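Local structure of mannitol dehydrogenase (Pseudomonas fluorescens, 1LJ8) at residues 105-108 against 109-112; 287-290 against 291-295; 387-390 against 391-395. The protein probably catalyses the NAD-dependent interconversion of mannitol and fructose, as a long-chain dehydrogenase with a Rossmann domain that binds the dinucleotide. One frame throughout, in Å; residues are numbered along the deposited sequence.

Interaction 1 (105-108 against 109-112)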
loop_
_atom_site.group_PDB
_atom_site.type_symbol
_atom_site.label_atom_id
_atom_site.label_comp_id
_atom_site.label_asym_id
_atom_site.label_seq_id
_atom_site.Cartn_x
_atom_site.Cartn_y
_atom_site.Cartn_z
HETATM N N MSE A 105 16.223 11.052 6.849
HETATM C CA MSE A 105 15.906 9.689 6.422
HETATM C C MSE A 105 17.211 8.897 6.598
HETATM O O MSE A 105 18.243 9.304 6.055
HETATM C CB MSE A 105 15.472 9.662 4.969
HETATM C CG MSE A 105 15.156 8.245 4.499
HETATM SE SE MSE A 105 14.345 8.261 2.788
HETATM C CE MSE A 105 14.421 6.303 2.421
ATOM N N LEU A 106 17.152 7.826 7.392
ATOM C CA LEU A 106 18.319 6.965 7.657
ATOM C C LEU A 106 18.179 5.686 6.845
ATOM O O LEU A 106 17.049 5.202 6.615
ATOM C CB LEU A 106 18.414 6.623 9.161
ATOM C CG LEU A 106 18.494 7.829 10.131
ATOM C CD1 LEU A 106 18.775 7.287 11.565
ATOM C CD2 LEU A 106 19.555 8.845 9.693
ATOM N N LEU A 107 19.323 5.136 6.411
ATOM C CA LEU A 107 19.335 3.900 5.647
ATOM C C LEU A 107 20.026 2.820 6.453
ATOM O O LEU A 107 21.085 3.075 7.067
ATOM C CB LEU A 107 20.135 4.075 4.352
ATOM C CG LEU A 107 19.605 5.165 3.427
ATOM C CD1 LEU A 107 20.486 5.191 2.126
ATOM C CD2 LEU A 107 18.118 4.875 3.061
ATOM N N ALA A 108 19.434 1.635 6.483
ATOM C CA ALA A 108 20.060 0.529 7.205
ATOM C C ALA A 108 21.489 0.289 6.666
ATOM O O ALA A 108 22.401 0.004 7.470
ATOM C CB ALA A 108 19.213 -0.761 7.030
ATOM N N GLU A 109 21.690 0.398 5.346
ATOM C CA GLU A 109 23.016 0.145 4.737
ATOM C C GLU A 109 24.129 1.049 5.294
ATOM O O GLU A 109 25.314 0.709 5.170
ATOM C CB GLU A 109 22.994 0.292 3.183
ATOM C CG GLU A 109 22.649 1.725 2.670
ATOM C CD GLU A 109 22.624 1.873 1.133
ATOM O OE1 GLU A 109 22.219 0.946 0.463
ATOM O OE2 GLU A 109 22.997 2.939 0.584
ATOM N N ASP A 110 23.764 2.198 5.864
ATOM C CA ASP A 110 24.768 3.115 6.422
ATOM C C ASP A 110 25.234 2.750 7.821
ATOM O O ASP A 110 26.335 3.142 8.253
ATOM C CB ASP A 110 24.249 4.578 6.424
ATOM C CG ASP A 110 24.069 5.120 5.017
ATOM O OD1 ASP A 110 24.771 4.635 4.087
ATOM O OD2 ASP A 110 23.249 6.054 4.810
ATOM N N SER A 111 24.388 2.017 8.543
ATOM C CA SER A 111 24.681 1.605 9.911
ATOM C C SER A 111 23.432 1.012 10.563
ATOM O O SER A 111 22.479 1.750 10.840
ATOM C CB SER A 111 25.131 2.791 10.767
ATOM O OG SER A 111 25.169 2.449 12.144
ATOM N N ALA A 112 23.456 -0.283 10.835
ATOM C CA ALA A 112 22.319 -0.914 11.506
ATOM C C ALA A 112 22.142 -0.278 12.891
ATOM O O ALA A 112 21.026 0.051 13.300
ATOM C CB ALA A 112 22.550 -2.414 11.655
HETATM O O HOH W 1 21.689 6.785 6.824
HETATM O O HOH W 2 21.529 3.962 9.543
#
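Leu107, the last residue of strand 96-107 in the Rossmann domain, packs against the acidic side chains of Glu109 and Asp110 as the chain turns through a short 3-10 segment toward helix 112-119. Its CB sits 3.7 Å from Asp110 OD2 and nearly as close to Glu109 CG. One bond out, CG still faces Asp110 OD2, and at the tip the CD1 branch meets Glu109 OE2 at 3.7 Å. Glu109 runs alongside Leu107 in the same direction: CG occupies the position between backbone N and carbonyl carbon (chi1 63°), and the chain then extends to a carboxylate paired with Arg70. Asp110 comes across the leucine at a slant and forms a salt bridge with Arg73, so both acids tie the turn to helix 69-77. That helix also carries Asp69, an NAD-binding residue, touched by Leu107. In the backbone, Asp110 N bonds to Leu107 O and Ser111 N to Ala108 O, both i to i+3 bonds. Ser111 is the N-cap of the following helix, its OG accepting from Ala114 N. One water accepts from Leu107 N and donates to Asp110 OD2 at 2.7 Å; a second donates to Leu107 O and, at 2.7 Å, to Ser111 O.

Interaction 2 (287-290 against 291-295)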
loop_
_atom_site.group_PDB
_atom_site.type_symbol
_atom_site.label_atom_id
_atom_site.label_comp_id
_atom_site.label_asym_id
_atom_site.label_seq_id
_atom_site.Cartn_x
_atom_site.Cartn_y
_atom_site.Cartn_z
ATOM N N ASP A 287 -13.713 0.868 16.392
ATOM C CA ASP A 287 -13.364 -0.293 15.575
ATOM C C ASP A 287 -13.372 0.098 14.076
ATOM O O ASP A 287 -14.410 0.295 13.462
ATOM C CB ASP A 287 -14.361 -1.426 15.854
ATOM C CG ASP A 287 -14.238 -2.573 14.871
ATOM O OD1 ASP A 287 -13.145 -2.733 14.253
ATOM O OD2 ASP A 287 -15.253 -3.313 14.721
ATOM N N VAL A 288 -12.187 0.264 13.510
ATOM C CA VAL A 288 -12.110 0.676 12.136
ATOM C C VAL A 288 -12.183 -0.504 11.155
ATOM O O VAL A 288 -12.299 -0.290 9.957
ATOM C CB VAL A 288 -10.760 1.480 11.920
ATOM C CG1 VAL A 288 -9.624 0.530 11.816
ATOM C CG2 VAL A 288 -10.829 2.364 10.660
ATOM N N THR A 289 -12.165 -1.750 11.645
ATOM C CA THR A 289 -12.105 -2.871 10.715
ATOM C C THR A 289 -13.191 -2.968 9.650
ATOM O O THR A 289 -12.883 -3.284 8.519
ATOM C CB THR A 289 -11.865 -4.246 11.443
ATOM O OG1 THR A 289 -12.936 -4.548 12.336
ATOM C CG2 THR A 289 -10.563 -4.169 12.287
ATOM N N PRO A 290 -14.467 -2.674 9.964
ATOM C CA PRO A 290 -15.372 -2.809 8.820
ATOM C C PRO A 290 -15.115 -1.800 7.684
ATOM O O PRO A 290 -15.384 -2.089 6.520
ATOM C CB PRO A 290 -16.774 -2.663 9.443
ATOM C CG PRO A 290 -16.551 -1.946 10.705
ATOM C CD PRO A 290 -15.204 -2.433 11.217
ATOM N N TYR A 291 -14.586 -0.626 8.033
ATOM C CA TYR A 291 -14.264 0.408 7.052
ATOM C C TYR A 291 -13.042 -0.023 6.225
ATOM O O TYR A 291 -13.035 0.121 5.019
ATOM C CB TYR A 291 -13.951 1.723 7.748
ATOM C CG TYR A 291 -15.111 2.217 8.580
ATOM C CD1 TYR A 291 -15.011 2.317 9.969
ATOM C CD2 TYR A 291 -16.324 2.554 7.967
ATOM C CE1 TYR A 291 -16.115 2.754 10.735
ATOM C CE2 TYR A 291 -17.414 2.973 8.707
ATOM C CZ TYR A 291 -17.307 3.075 10.091
ATOM O OH TYR A 291 -18.426 3.467 10.817
ATOM N N GLU A 292 -12.013 -0.562 6.885
ATOM C CA GLU A 292 -10.828 -1.014 6.128
ATOM C C GLU A 292 -11.217 -2.245 5.290
ATOM O O GLU A 292 -10.760 -2.401 4.155
ATOM C CB GLU A 292 -9.653 -1.340 7.075
ATOM C CG GLU A 292 -8.331 -1.749 6.327
ATOM C CD GLU A 292 -7.754 -0.683 5.342
ATOM O OE1 GLU A 292 -6.625 -0.906 4.810
ATOM O OE2 GLU A 292 -8.379 0.374 5.089
ATOM N N GLU A 293 -12.064 -3.131 5.826
ATOM C CA GLU A 293 -12.492 -4.314 5.039
ATOM C C GLU A 293 -13.205 -3.846 3.774
ATOM O O GLU A 293 -13.004 -4.405 2.674
ATOM C CB GLU A 293 -13.451 -5.209 5.862
ATOM C CG GLU A 293 -12.726 -6.027 6.913
ATOM C CD GLU A 293 -13.653 -6.597 7.989
ATOM O OE1 GLU A 293 -14.893 -6.525 7.808
ATOM O OE2 GLU A 293 -13.116 -7.110 9.011
HETATM N N MSE A 294 -14.062 -2.847 3.952
HETATM C CA MSE A 294 -14.821 -2.243 2.863
HETATM C C MSE A 294 -13.935 -1.638 1.768
HETATM O O MSE A 294 -14.125 -1.865 0.554
HETATM C CB MSE A 294 -15.709 -1.111 3.400
HETATM C CG MSE A 294 -16.426 -0.356 2.313
HETATM SE SE MSE A 294 -17.125 1.384 3.018
HETATM C CE MSE A 294 -15.471 2.399 3.067
ATOM N N LYS A 295 -12.964 -0.844 2.189
ATOM C CA LYS A 295 -12.095 -0.209 1.204
ATOM C C LYS A 295 -11.226 -1.229 0.488
ATOM O O LYS A 295 -11.038 -1.173 -0.739
ATOM C CB LYS A 295 -11.216 0.817 1.913
ATOM C CG LYS A 295 -10.265 1.501 0.925
ATOM C CD LYS A 295 -8.868 1.310 1.322
ATOM C CE LYS A 295 -7.920 2.073 0.379
ATOM N NZ LYS A 295 -6.686 1.233 0.147
#
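Tyr291 folds back over the start of helix 289-313, its CB 3.4 Å from Val288 O and its ring set obliquely to the backbone before it. With CG anti to the carbonyl carbon (chi1 -60°), the ring reaches back until CD1 lies 4.2 Å from Val288 CG2, an apolar contact that Met228 of strand 227-230 adjoins. Val288 is buried on this side, as are Glu292 and Met294; the phenol OH goes on to Pro347 O. Val288 O takes a good bond from Glu292 N and a weak one from Tyr291 N, while Glu293 N and Met294 N bond to Thr289 O and Pro290 O. Further along, Lys295 NZ bonds Asn191 OD1, which places the helix beside the NAD site.

Exposed Asp287 marks the solvent side. Nearby, Glu293 lays its CG 3.2 Å from Thr289 O, and its OE2 accepts from His194 NE2. Asp287 OD1 is gripped twice: Thr289 OG1 donates at 2.6 Å into its syn lone pair, and Thr289 N comes from above the carboxylate plane at 3.0 Å. The latter is an N-terminal capping bond, satisfying an amide where the chain enters the helix, and the negative carboxylate would probably interact favourably with the helix dipole there.

Interaction 3 (387-390 against 391-395)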
loop_
_atom_site.group_PDB
_atom_site.type_symbol
_atom_site.label_atom_id
_atom_site.label_comp_id
_atom_site.label_asym_id
_atom_site.label_seq_id
_atom_site.Cartn_x
_atom_site.Cartn_y
_atom_site.Cartn_z
ATOM N N VAL A 387 -8.584 -12.916 -2.892
ATOM C CA VAL A 387 -8.868 -14.239 -2.399
ATOM C C VAL A 387 -9.940 -14.295 -1.297
ATOM O O VAL A 387 -10.732 -15.233 -1.286
ATOM C CB VAL A 387 -7.555 -14.955 -1.961
ATOM C CG1 VAL A 387 -7.871 -16.327 -1.361
ATOM C CG2 VAL A 387 -6.644 -15.151 -3.186
ATOM N N PRO A 388 -9.988 -13.323 -0.359
ATOM C CA PRO A 388 -11.048 -13.416 0.680
ATOM C C PRO A 388 -12.452 -13.421 0.048
ATOM O O PRO A 388 -13.356 -14.197 0.450
ATOM C CB PRO A 388 -10.787 -12.182 1.543
ATOM C CG PRO A 388 -9.277 -12.118 1.528
ATOM C CD PRO A 388 -8.984 -12.304 0.029
ATOM N N THR A 389 -12.609 -12.596 -0.976
ATOM C CA THR A 389 -13.875 -12.531 -1.708
ATOM C C THR A 389 -14.122 -13.875 -2.407
ATOM O O THR A 389 -15.230 -14.424 -2.318
ATOM C CB THR A 389 -13.846 -11.363 -2.765
ATOM O OG1 THR A 389 -13.833 -10.117 -2.051
ATOM C CG2 THR A 389 -15.063 -11.427 -3.715
ATOM N N ILE A 390 -13.118 -14.396 -3.133
ATOM C CA ILE A 390 -13.273 -15.678 -3.820
ATOM C C ILE A 390 -13.653 -16.777 -2.823
ATOM O O ILE A 390 -14.552 -17.587 -3.091
ATOM C CB ILE A 390 -11.970 -16.107 -4.539
ATOM C CG1 ILE A 390 -11.745 -15.173 -5.748
ATOM C CG2 ILE A 390 -12.069 -17.574 -5.057
ATOM C CD1 ILE A 390 -10.355 -15.316 -6.358
ATOM N N ASN A 391 -12.964 -16.822 -1.690
ATOM C CA ASN A 391 -13.273 -17.890 -0.721
ATOM C C ASN A 391 -14.721 -17.839 -0.261
ATOM O O ASN A 391 -15.360 -18.874 -0.006
ATOM C CB ASN A 391 -12.376 -17.793 0.530
ATOM C CG ASN A 391 -10.940 -18.198 0.254
ATOM O OD1 ASN A 391 -10.645 -18.831 -0.774
ATOM N ND2 ASN A 391 -10.025 -17.811 1.163
ATOM N N ARG A 392 -15.225 -16.636 -0.085
ATOM C CA ARG A 392 -16.609 -16.492 0.361
ATOM C C ARG A 392 -17.544 -16.970 -0.757
ATOM O O ARG A 392 -18.564 -17.613 -0.514
ATOM C CB ARG A 392 -16.877 -15.017 0.733
ATOM C CG ARG A 392 -18.349 -14.655 1.002
ATOM C CD ARG A 392 -18.901 -15.449 2.234
ATOM N NE ARG A 392 -20.172 -14.851 2.648
ATOM C CZ ARG A 392 -20.264 -13.801 3.477
ATOM N NH1 ARG A 392 -19.172 -13.249 3.996
ATOM N NH2 ARG A 392 -21.460 -13.271 3.736
ATOM N N LEU A 393 -17.217 -16.655 -2.004
ATOM C CA LEU A 393 -18.081 -17.111 -3.092
ATOM C C LEU A 393 -18.083 -18.638 -3.159
ATOM O O LEU A 393 -19.133 -19.264 -3.358
ATOM C CB LEU A 393 -17.617 -16.546 -4.443
ATOM C CG LEU A 393 -17.561 -15.003 -4.546
ATOM C CD1 LEU A 393 -17.005 -14.538 -5.918
ATOM C CD2 LEU A 393 -18.982 -14.457 -4.352
ATOM N N ILE A 394 -16.918 -19.241 -2.947
ATOM C CA ILE A 394 -16.810 -20.700 -2.976
ATOM C C ILE A 394 -17.640 -21.278 -1.821
ATOM O O ILE A 394 -18.468 -22.161 -2.036
ATOM C CB ILE A 394 -15.339 -21.153 -2.859
ATOM C CG1 ILE A 394 -14.604 -20.837 -4.180
ATOM C CG2 ILE A 394 -15.272 -22.706 -2.548
ATOM C CD1 ILE A 394 -13.067 -20.990 -4.037
ATOM N N ALA A 395 -17.457 -20.751 -0.622
ATOM C CA ALA A 395 -18.211 -21.262 0.542
ATOM C C ALA A 395 -19.710 -21.108 0.397
ATOM O O ALA A 395 -20.461 -21.958 0.903
ATOM C CB ALA A 395 -17.763 -20.559 1.824
#
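Asn391 carries its amide back across Val387, one turn earlier in helix 387-396, where ND2 lies 3.6 Å from Val387 CG1. Because CG stands anti to the carbonyl carbon (chi1 -72°), the amide crosses the valine at a slant and CG comes 3.3 Å from Val387 O. Asn391 N donates to Val387 O at 2.8 Å, nearly straight (167°). Replacing this asparagine by alanine would spare the backbone bond but is likely to leave Val387 CG1 without its amide neighbour and to lose the contact with Ala458. The next three carbonyls are engaged in the same i to i+4 pattern: Pro388 O accepts from Arg392 N, Thr389 O from Leu393 N, and Ile390 O from Ile394 N at 2.9 Å. Asn391 O continues the series, accepting from Ala395 N.

Apolar branches fill the next turn: Ile394 CD1 bends back to Ile390 CG2 at 3.7 Å, and Phe465 touches both isoleucines. Thr389 and Leu393 instead meet helix 325-339, Leu393 CG resting 3.3 Å from Thr389 O. Arg392 turns away, its NE in a salt bridge with Asp396. This is an amphipathic alpha-helix packed among helices 325-339, 401-413 and 463-488, consistent with the largely helical C-terminal domain.

In the fold
Along the chain the three contacts follow in series, none enclosing another. Interaction 1 lies in the Rossmann domain, at the end of strand 96-107 in the seven-stranded mixed sheet; interactions 2 and 3 belong to the C-terminal domain, on helices 289-313 and 387-396. The centres of interactions 2 and 3 are about 18 Å apart, their nearest atoms about 7 Å, whereas interaction 1 lies across the centre of the chain, its centre about 34 Å and 42 Å from theirs. The side chains of Leu107 and Glu292 lie about 8 Å and 7 Å from bound NAD, respectively, each in its second shell, Leu107 against Asp69 and Glu292 near Asn191; interaction 3 belongs to the more distant helical packing.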